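Local structure of 3-oxoacyl-[acyl-carrier-protein] synthase 3 (Pseudomonas aeruginosa, 2X3E) at residues T153-F157 and Y210-D214; L156-G162 and V278-A284; E174-F180 and V319-K325. The protein probably catalyses the condensation of acetyl-CoA with malonyl-ACP to 3-oxobutanoyl-ACP, the first condensation step that initiates bacterial fatty acid synthesis. The protein carries 1 engineered substitution. All coordinates share one frame; numbering follows the deposited sequence.

Contact 1: residues T153-F157 and Y210-D214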
# COMPACT_ATOMS: atom_id res chain seq x y z
N THR A 153 -23.04 6.61 -10.29
CA THR A 153 -21.58 6.53 -10.19
C THR A 153 -20.89 7.02 -11.47
O THR A 153 -19.86 7.68 -11.39
CB THR A 153 -21.06 5.11 -9.84
OG1 THR A 153 -21.57 4.16 -10.78
CG2 THR A 153 -21.47 4.72 -8.43
N ARG A 154 -21.44 6.69 -12.62
CA ARG A 154 -20.87 7.15 -13.89
C ARG A 154 -20.96 8.67 -14.06
O ARG A 154 -20.11 9.27 -14.71
CB ARG A 154 -21.52 6.43 -15.07
CG ARG A 154 -21.15 4.95 -15.11
CD ARG A 154 -21.54 4.31 -16.42
NE ARG A 154 -20.81 4.91 -17.53
CZ ARG A 154 -21.17 4.84 -18.81
NH1 ARG A 154 -22.28 4.19 -19.16
NH2 ARG A 154 -20.43 5.42 -19.73
N ALA A 155 -21.98 9.28 -13.46
CA ALA A 155 -22.11 10.74 -13.46
C ALA A 155 -21.04 11.42 -12.59
O ALA A 155 -20.66 12.56 -12.85
CB ALA A 155 -23.50 11.16 -13.01
N LEU A 156 -20.55 10.72 -11.57
CA LEU A 156 -19.67 11.31 -10.56
C LEU A 156 -18.18 11.07 -10.83
O LEU A 156 -17.37 11.99 -10.73
CB LEU A 156 -20.03 10.75 -9.17
CG LEU A 156 -19.23 11.22 -7.95
CD1 LEU A 156 -19.32 12.73 -7.80
CD2 LEU A 156 -19.74 10.51 -6.70
N PHE A 157 -17.83 9.83 -11.18
CA PHE A 157 -16.43 9.41 -11.16
C PHE A 157 -15.69 9.61 -12.48
O PHE A 157 -16.21 9.36 -13.56
CB PHE A 157 -16.31 7.94 -10.71
CG PHE A 157 -16.56 7.75 -9.24
CD1 PHE A 157 -15.58 8.07 -8.32
CD2 PHE A 157 -17.77 7.27 -8.79
CE1 PHE A 157 -15.81 7.92 -6.96
CE2 PHE A 157 -18.01 7.11 -7.44
CZ PHE A 157 -17.02 7.44 -6.52
N TYR A 210 -18.21 -4.61 -9.62
CA TYR A 210 -18.40 -3.18 -9.84
C TYR A 210 -18.38 -2.40 -8.53
O TYR A 210 -18.78 -2.90 -7.48
CB TYR A 210 -19.73 -2.90 -10.54
CG TYR A 210 -19.88 -3.51 -11.93
CD1 TYR A 210 -21.05 -4.17 -12.29
CD2 TYR A 210 -18.86 -3.42 -12.87
CE1 TYR A 210 -21.20 -4.73 -13.55
CE2 TYR A 210 -19.00 -3.98 -14.14
CZ TYR A 210 -20.18 -4.63 -14.47
OH TYR A 210 -20.34 -5.19 -15.72
N PHE A 211 -17.93 -1.15 -8.62
CA PHE A 211 -17.96 -0.25 -7.47
C PHE A 211 -19.41 0.05 -7.09
O PHE A 211 -20.24 0.32 -7.97
CB PHE A 211 -17.23 1.05 -7.79
CG PHE A 211 -17.33 2.08 -6.68
CD1 PHE A 211 -18.20 3.16 -6.80
CD2 PHE A 211 -16.57 1.95 -5.53
CE1 PHE A 211 -18.29 4.10 -5.78
CE2 PHE A 211 -16.66 2.88 -4.52
CZ PHE A 211 -17.53 3.96 -4.64
N ARG A 212 -19.69 -0.00 -5.80
CA ARG A 212 -20.99 0.42 -5.27
C ARG A 212 -20.80 1.36 -4.09
O ARG A 212 -19.83 1.26 -3.34
CB ARG A 212 -21.86 -0.78 -4.88
CG ARG A 212 -21.33 -1.64 -3.74
CD ARG A 212 -22.45 -2.51 -3.18
NE ARG A 212 -21.96 -3.64 -2.39
CZ ARG A 212 -21.52 -3.56 -1.13
NH1 ARG A 212 -21.49 -2.41 -0.48
NH2 ARG A 212 -21.11 -4.67 -0.52
N MET A 213 -21.75 2.29 -3.94
CA MET A 213 -21.74 3.19 -2.81
C MET A 213 -23.16 3.51 -2.34
O MET A 213 -24.08 3.63 -3.14
CB MET A 213 -21.01 4.49 -3.14
CG MET A 213 -21.66 5.34 -4.22
SD MET A 213 -20.68 6.80 -4.62
CE MET A 213 -20.41 7.51 -3.00
N ASP A 214 -23.29 3.64 -1.02
CA ASP A 214 -24.50 4.12 -0.38
C ASP A 214 -24.42 5.65 -0.35
O ASP A 214 -23.93 6.23 0.61
CB ASP A 214 -24.60 3.54 1.04
CG ASP A 214 -25.94 3.80 1.70
OD1 ASP A 214 -26.56 4.86 1.45
OD2 ASP A 214 -26.37 2.94 2.50
O HOH W 1 -20.60 1.55 -10.40
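Met213 reaches from strand 212-213 to the edge of the Phe157 ring, a Met-aromatic contact that joins the end of helix 151-156 to this short strand. Followed outward, Met213 CB first lies against the ring two residues back, 3.8 Å from Phe211 CE1. With chi1 at 65°, CG sits between the backbone N and the carbonyl carbon, and it comes 4.3 Å from Thr153 CG2. SD then stands near the plane of the Phe157 ring, 3.9 Å from Phe157 CE2, and touches Leu156 CD2 at 4.4 Å. The bend at chi3 (-52°) leaves CE 4.8 Å from Leu156 CD2, beyond contact.

Phe211 is the second half of the contact. Its CE1 presses on Phe157 CE2 at 3.4 Å, the two ring planes lying 77° apart, while Thr153 CG2 meets the Phe211 ring at its edge. Phe142 packs against both rings, and Phe157 also touches Asn280, which places the Phe157 end of the cluster beside the predicted active site. The one polar link between the segments runs through a water, which donates both to Phe211 O and to Thr153 OG1; that hydroxyl is also hydrogen-bonded to Asp150 OD1.

Contact 2: residues L156-G162 and V278-A284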
# COMPACT_ATOMS: atom_id res chain seq x y z
N LEU A 156 -20.55 10.72 -11.57
CA LEU A 156 -19.67 11.31 -10.56
C LEU A 156 -18.18 11.07 -10.83
O LEU A 156 -17.37 11.99 -10.73
CB LEU A 156 -20.03 10.75 -9.17
CG LEU A 156 -19.23 11.22 -7.95
CD1 LEU A 156 -19.32 12.73 -7.80
CD2 LEU A 156 -19.74 10.51 -6.70
N PHE A 157 -17.83 9.83 -11.18
CA PHE A 157 -16.43 9.41 -11.16
C PHE A 157 -15.69 9.61 -12.48
O PHE A 157 -16.21 9.36 -13.56
CB PHE A 157 -16.31 7.94 -10.71
CG PHE A 157 -16.56 7.75 -9.24
CD1 PHE A 157 -15.58 8.07 -8.32
CD2 PHE A 157 -17.77 7.27 -8.79
CE1 PHE A 157 -15.81 7.92 -6.96
CE2 PHE A 157 -18.01 7.11 -7.44
CZ PHE A 157 -17.02 7.44 -6.52
N GLY A 158 -14.45 10.07 -12.36
CA GLY A 158 -13.54 10.21 -13.50
C GLY A 158 -12.19 9.63 -13.17
O GLY A 158 -11.96 9.17 -12.04
N ASP A 159 -11.28 9.68 -14.14
CA ASP A 159 -9.95 9.09 -14.04
C ASP A 159 -8.87 10.16 -14.10
O ASP A 159 -9.07 11.24 -14.66
CB ASP A 159 -9.71 8.10 -15.19
CG ASP A 159 -10.73 6.98 -15.24
OD1 ASP A 159 -11.34 6.67 -14.20
OD2 ASP A 159 -10.90 6.39 -16.33
N GLY A 160 -7.70 9.84 -13.55
CA GLY A 160 -6.58 10.77 -13.60
C GLY A 160 -5.47 10.43 -12.64
O GLY A 160 -5.58 9.48 -11.86
N ALA A 161 -4.41 11.22 -12.72
CA ALA A 161 -3.25 11.08 -11.86
C ALA A 161 -2.70 12.46 -11.50
O ALA A 161 -2.64 13.34 -12.36
CB ALA A 161 -2.17 10.24 -12.54
N GLY A 162 -2.32 12.62 -10.24
CA GLY A 162 -1.60 13.79 -9.78
C GLY A 162 -0.42 13.37 -8.92
O GLY A 162 -0.53 12.42 -8.13
N VAL A 278 -13.35 17.60 -13.96
CA VAL A 278 -12.70 16.28 -13.92
C VAL A 278 -13.48 15.21 -13.17
O VAL A 278 -13.11 14.04 -13.23
CB VAL A 278 -11.27 16.39 -13.31
CG1 VAL A 278 -10.43 17.39 -14.10
CG2 VAL A 278 -11.30 16.77 -11.83
N GLY A 279 -14.55 15.58 -12.48
CA GLY A 279 -15.29 14.64 -11.65
C GLY A 279 -14.50 14.20 -10.44
O GLY A 279 -13.53 14.84 -10.04
N ASN A 280 -14.93 13.09 -9.84
CA ASN A 280 -14.32 12.52 -8.65
C ASN A 280 -13.30 11.48 -9.09
O ASN A 280 -13.67 10.43 -9.61
CB ASN A 280 -15.41 11.89 -7.77
CG ASN A 280 -14.87 11.22 -6.52
OD1 ASN A 280 -13.71 10.82 -6.46
ND2 ASN A 280 -15.73 11.06 -5.52
N THR A 281 -12.02 11.79 -8.91
CA THR A 281 -10.93 10.93 -9.36
C THR A 281 -10.24 10.18 -8.21
O THR A 281 -9.13 9.67 -8.37
CB THR A 281 -9.88 11.75 -10.15
OG1 THR A 281 -9.35 12.79 -9.31
CG2 THR A 281 -10.51 12.39 -11.39
N VAL A 282 -10.92 10.10 -7.06
CA VAL A 282 -10.46 9.28 -5.92
C VAL A 282 -9.05 9.70 -5.46
O VAL A 282 -8.87 10.87 -5.12
CB VAL A 282 -10.60 7.76 -6.21
CG1 VAL A 282 -10.42 6.93 -4.94
CG2 VAL A 282 -11.96 7.46 -6.81
N ALA A 283 -8.05 8.82 -5.48
CA ALA A 283 -6.73 9.19 -4.93
C ALA A 283 -6.08 10.37 -5.67
O ALA A 283 -5.29 11.11 -5.08
CB ALA A 283 -5.78 7.96 -4.89
N ALA A 284 -6.44 10.57 -6.94
CA ALA A 284 -5.91 11.69 -7.74
C ALA A 284 -6.55 13.06 -7.43
O ALA A 284 -6.04 14.09 -7.89
CB ALA A 284 -6.07 11.38 -9.23
O HOH W 2 -11.41 13.08 -14.93
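The carboxamide of Asn280 runs alongside the Phe157 ring, both side chains pointing the same way and their planes 41° apart. Asn280 CG is 3.5 Å from Phe157 CE1, and ND2 is equally close to that carbon. Leu156 CG packs on Asn280 CB at 3.9 Å, roughly at right angles to the ring's approach. Two backbone bonds hold the residues in this register: Asn280 N donates to Leu156 O at 2.8 Å, and Gly158 N to Asn280 O at 2.9 Å, the latter from well above the carbonyl plane. Together they make a single beta bridge between Phe157 and Asn280.

Asn280 is also the head of an Asx turn, its OD1 accepting from Val282 N at 2.9 Å, nearly along the C=O axis. With ND2 hydrogen-bonded to Ala252 O, both ends of the amide are tied down and its rotation is fixed beside His250. This is consistent with the Cys-His-Asn triad of FabH enzymes, with His250 and Asn280 as predicted members and the engineered Ala112 at the predicted cysteine position, near Val282. Farther along, Thr281 CG2 lies against Gly158 O, a water donates to both Asp159 O and Val278 O, and Ala284 CB approaches Gly160 O to 3.3 Å.

Contact 3: residues E174-F180 and V319-K325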
# COMPACT_ATOMS: atom_id res chain seq x y z
N GLU A 174 8.85 26.62 3.66
CA GLU A 174 7.57 26.51 2.97
C GLU A 174 7.51 25.13 2.33
O GLU A 174 8.50 24.68 1.74
CB GLU A 174 7.43 27.56 1.87
CG GLU A 174 7.26 28.97 2.37
CD GLU A 174 7.23 30.00 1.24
OE1 GLU A 174 7.54 29.64 0.08
OE2 GLU A 174 6.91 31.16 1.52
N GLY A 175 6.37 24.46 2.46
CA GLY A 175 6.15 23.17 1.83
C GLY A 175 6.38 21.98 2.73
O GLY A 175 6.04 20.85 2.38
N ALA A 176 6.97 22.22 3.90
CA ALA A 176 7.14 21.17 4.90
C ALA A 176 5.77 20.72 5.41
O ALA A 176 4.90 21.53 5.70
CB ALA A 176 8.00 21.65 6.05
N LEU A 177 5.60 19.41 5.52
CA LEU A 177 4.36 18.85 6.04
C LEU A 177 4.38 19.05 7.55
O LEU A 177 5.25 18.52 8.23
CB LEU A 177 4.25 17.36 5.68
CG LEU A 177 4.39 16.99 4.20
CD1 LEU A 177 4.25 15.49 4.04
CD2 LEU A 177 3.40 17.74 3.33
N LEU A 178 3.41 19.82 8.07
CA LEU A 178 3.47 20.33 9.44
C LEU A 178 2.78 19.49 10.53
O LEU A 178 3.27 19.40 11.67
CB LEU A 178 2.87 21.74 9.49
CG LEU A 178 3.64 22.81 8.71
CD1 LEU A 178 2.90 24.13 8.78
CD2 LEU A 178 5.06 22.94 9.24
N ALA A 179 1.64 18.92 10.19
CA ALA A 179 0.85 18.13 11.14
C ALA A 179 -0.07 17.22 10.35
O ALA A 179 -0.52 17.60 9.28
CB ALA A 179 0.05 19.04 12.04
N PHE A 180 -0.34 16.03 10.89
CA PHE A 180 -1.26 15.08 10.28
C PHE A 180 -2.41 14.73 11.21
O PHE A 180 -2.27 14.77 12.44
CB PHE A 180 -0.55 13.78 9.92
CG PHE A 180 0.29 13.84 8.69
CD1 PHE A 180 -0.23 13.47 7.46
CD2 PHE A 180 1.61 14.24 8.76
CE1 PHE A 180 0.55 13.50 6.32
CE2 PHE A 180 2.40 14.28 7.61
CZ PHE A 180 1.87 13.91 6.40
N VAL A 319 -3.72 17.00 6.34
CA VAL A 319 -2.33 17.44 6.49
C VAL A 319 -2.28 18.95 6.34
O VAL A 319 -2.92 19.50 5.43
CB VAL A 319 -1.44 16.85 5.38
CG1 VAL A 319 0.04 17.09 5.71
CG2 VAL A 319 -1.71 15.37 5.19
N ALA A 320 -1.53 19.62 7.21
CA ALA A 320 -1.33 21.07 7.12
C ALA A 320 0.06 21.34 6.56
O ALA A 320 1.01 20.64 6.90
CB ALA A 320 -1.46 21.72 8.48
N LEU A 321 0.17 22.35 5.70
CA LEU A 321 1.45 22.83 5.21
C LEU A 321 1.30 24.28 4.74
O LEU A 321 0.18 24.74 4.51
CB LEU A 321 1.96 21.96 4.05
CG LEU A 321 1.22 22.04 2.70
CD1 LEU A 321 2.06 21.40 1.59
CD2 LEU A 321 -0.17 21.39 2.77
N ARG A 322 2.41 24.99 4.63
CA ARG A 322 2.40 26.27 3.92
C ARG A 322 2.83 25.99 2.49
O ARG A 322 3.78 25.24 2.26
CB ARG A 322 3.33 27.29 4.59
CG ARG A 322 2.81 27.75 5.96
CD ARG A 322 3.70 28.82 6.57
NE ARG A 322 5.09 28.37 6.66
CZ ARG A 322 6.15 28.99 6.13
NH1 ARG A 322 6.03 30.14 5.46
NH2 ARG A 322 7.36 28.46 6.28
N TRP A 323 2.10 26.54 1.53
CA TRP A 323 2.30 26.19 0.13
C TRP A 323 3.61 26.82 -0.37
O TRP A 323 3.82 28.02 -0.17
CB TRP A 323 1.12 26.65 -0.74
CG TRP A 323 1.25 26.24 -2.18
CD1 TRP A 323 1.49 27.06 -3.25
CD2 TRP A 323 1.19 24.91 -2.70
NE1 TRP A 323 1.56 26.31 -4.40
CE2 TRP A 323 1.39 24.99 -4.09
CE3 TRP A 323 0.99 23.66 -2.12
CZ2 TRP A 323 1.38 23.86 -4.91
CZ3 TRP A 323 0.99 22.53 -2.94
CH2 TRP A 323 1.19 22.65 -4.32
N PRO A 324 4.48 26.01 -0.99
CA PRO A 324 5.76 26.51 -1.46
C PRO A 324 5.67 27.10 -2.86
O PRO A 324 4.63 26.99 -3.52
CB PRO A 324 6.63 25.25 -1.47
CG PRO A 324 5.69 24.17 -1.84
CD PRO A 324 4.34 24.57 -1.27
N LYS A 325 6.76 27.70 -3.31
CA LYS A 325 6.85 28.23 -4.67
C LYS A 325 7.09 27.07 -5.64
O LYS A 325 8.20 26.53 -5.69
CB LYS A 325 7.97 29.25 -4.77
CG LYS A 325 7.81 30.45 -3.83
CD LYS A 325 9.05 31.32 -3.79
CE LYS A 325 8.90 32.46 -2.79
NZ LYS A 325 8.73 31.96 -1.38
O HOH W 3 9.12 27.75 -1.65
O HOH W 4 6.72 33.42 0.44
O HOH W 5 5.06 24.15 5.41
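Glu174 turns CG anti to its carbonyl carbon (chi1 -71°) and continues extended, while Lys325 bends only at its last torsion (chi4 62°); the two charged ends meet in a salt bridge, Lys325 NZ to Glu174 OE1 at 3.0 Å. The ammonium comes from the syn side of the carboxylate, somewhat out of its plane. One water spans Glu174 OE2 and Lys325 NZ, and another joins OE1 to Lys325 N.

Arg322 crosses Glu174 at about a right angle. One face of its guanidinium lies over Glu174 CA, and NH1 is 3.5 Å from Glu174 CG; toward OE2 there is charge proximity without a directed N-H. Pro324 CG rests on Gly175 CA at 3.8 Å, and Gly175 N makes a weak bond to Arg322 O. A water donating to Ala176 O and accepting from Arg322 N fills in where the strands part.

Antiparallel pairing follows, with axes at 160°, interrupted by a classic beta bulge at Leu178-Ala179 opposite Ala320: Leu178 N donates to Ala320 O at 2.8 Å, Ala320 N to Ala179 O at 3.1 Å, and Leu178 has near-helical backbone angles. Ala179 N, buried without a partner, is part of this irregularity. Leu177 CD2 packs on Leu321 CD1 at 4.3 Å, on the same face as Phe180 and Val319.

Strand 177-184 lies beside 315-322, which pairs onward with 304-311; at its start, Gly175 and Leu177 hydrogen-bond through their backbones to Val8 and Ala6 of strand 5-14. On the Leu177 face, Leu321 touches Val8, and Phe180 reaches Leu119 of helix 114-127 and Leu130 of the second subunit.

In the fold
Along the chain the segments come in the order 153-157, 156-162, 174-180, 210-214, 278-284 and 319-325, so contact 3 crosses both others. Contacts 1 and 2 share Leu156 and Phe157, where helix 151-156 runs toward strand 160-169, and their centres are 12 Å apart. Contact 3 lies about 23 Å from contact 2 and 32 Å from contact 1, centre to centre, on the opposite side of the chain's centre from contact 1. Strand 160-169 and strands 177-184 and 315-322 belong to different sheets of the thiolase fold. Contacts 2 and 3 each pair a segment from the middle of the chain with one from its C-terminal part, contact 2 at the predicted active site.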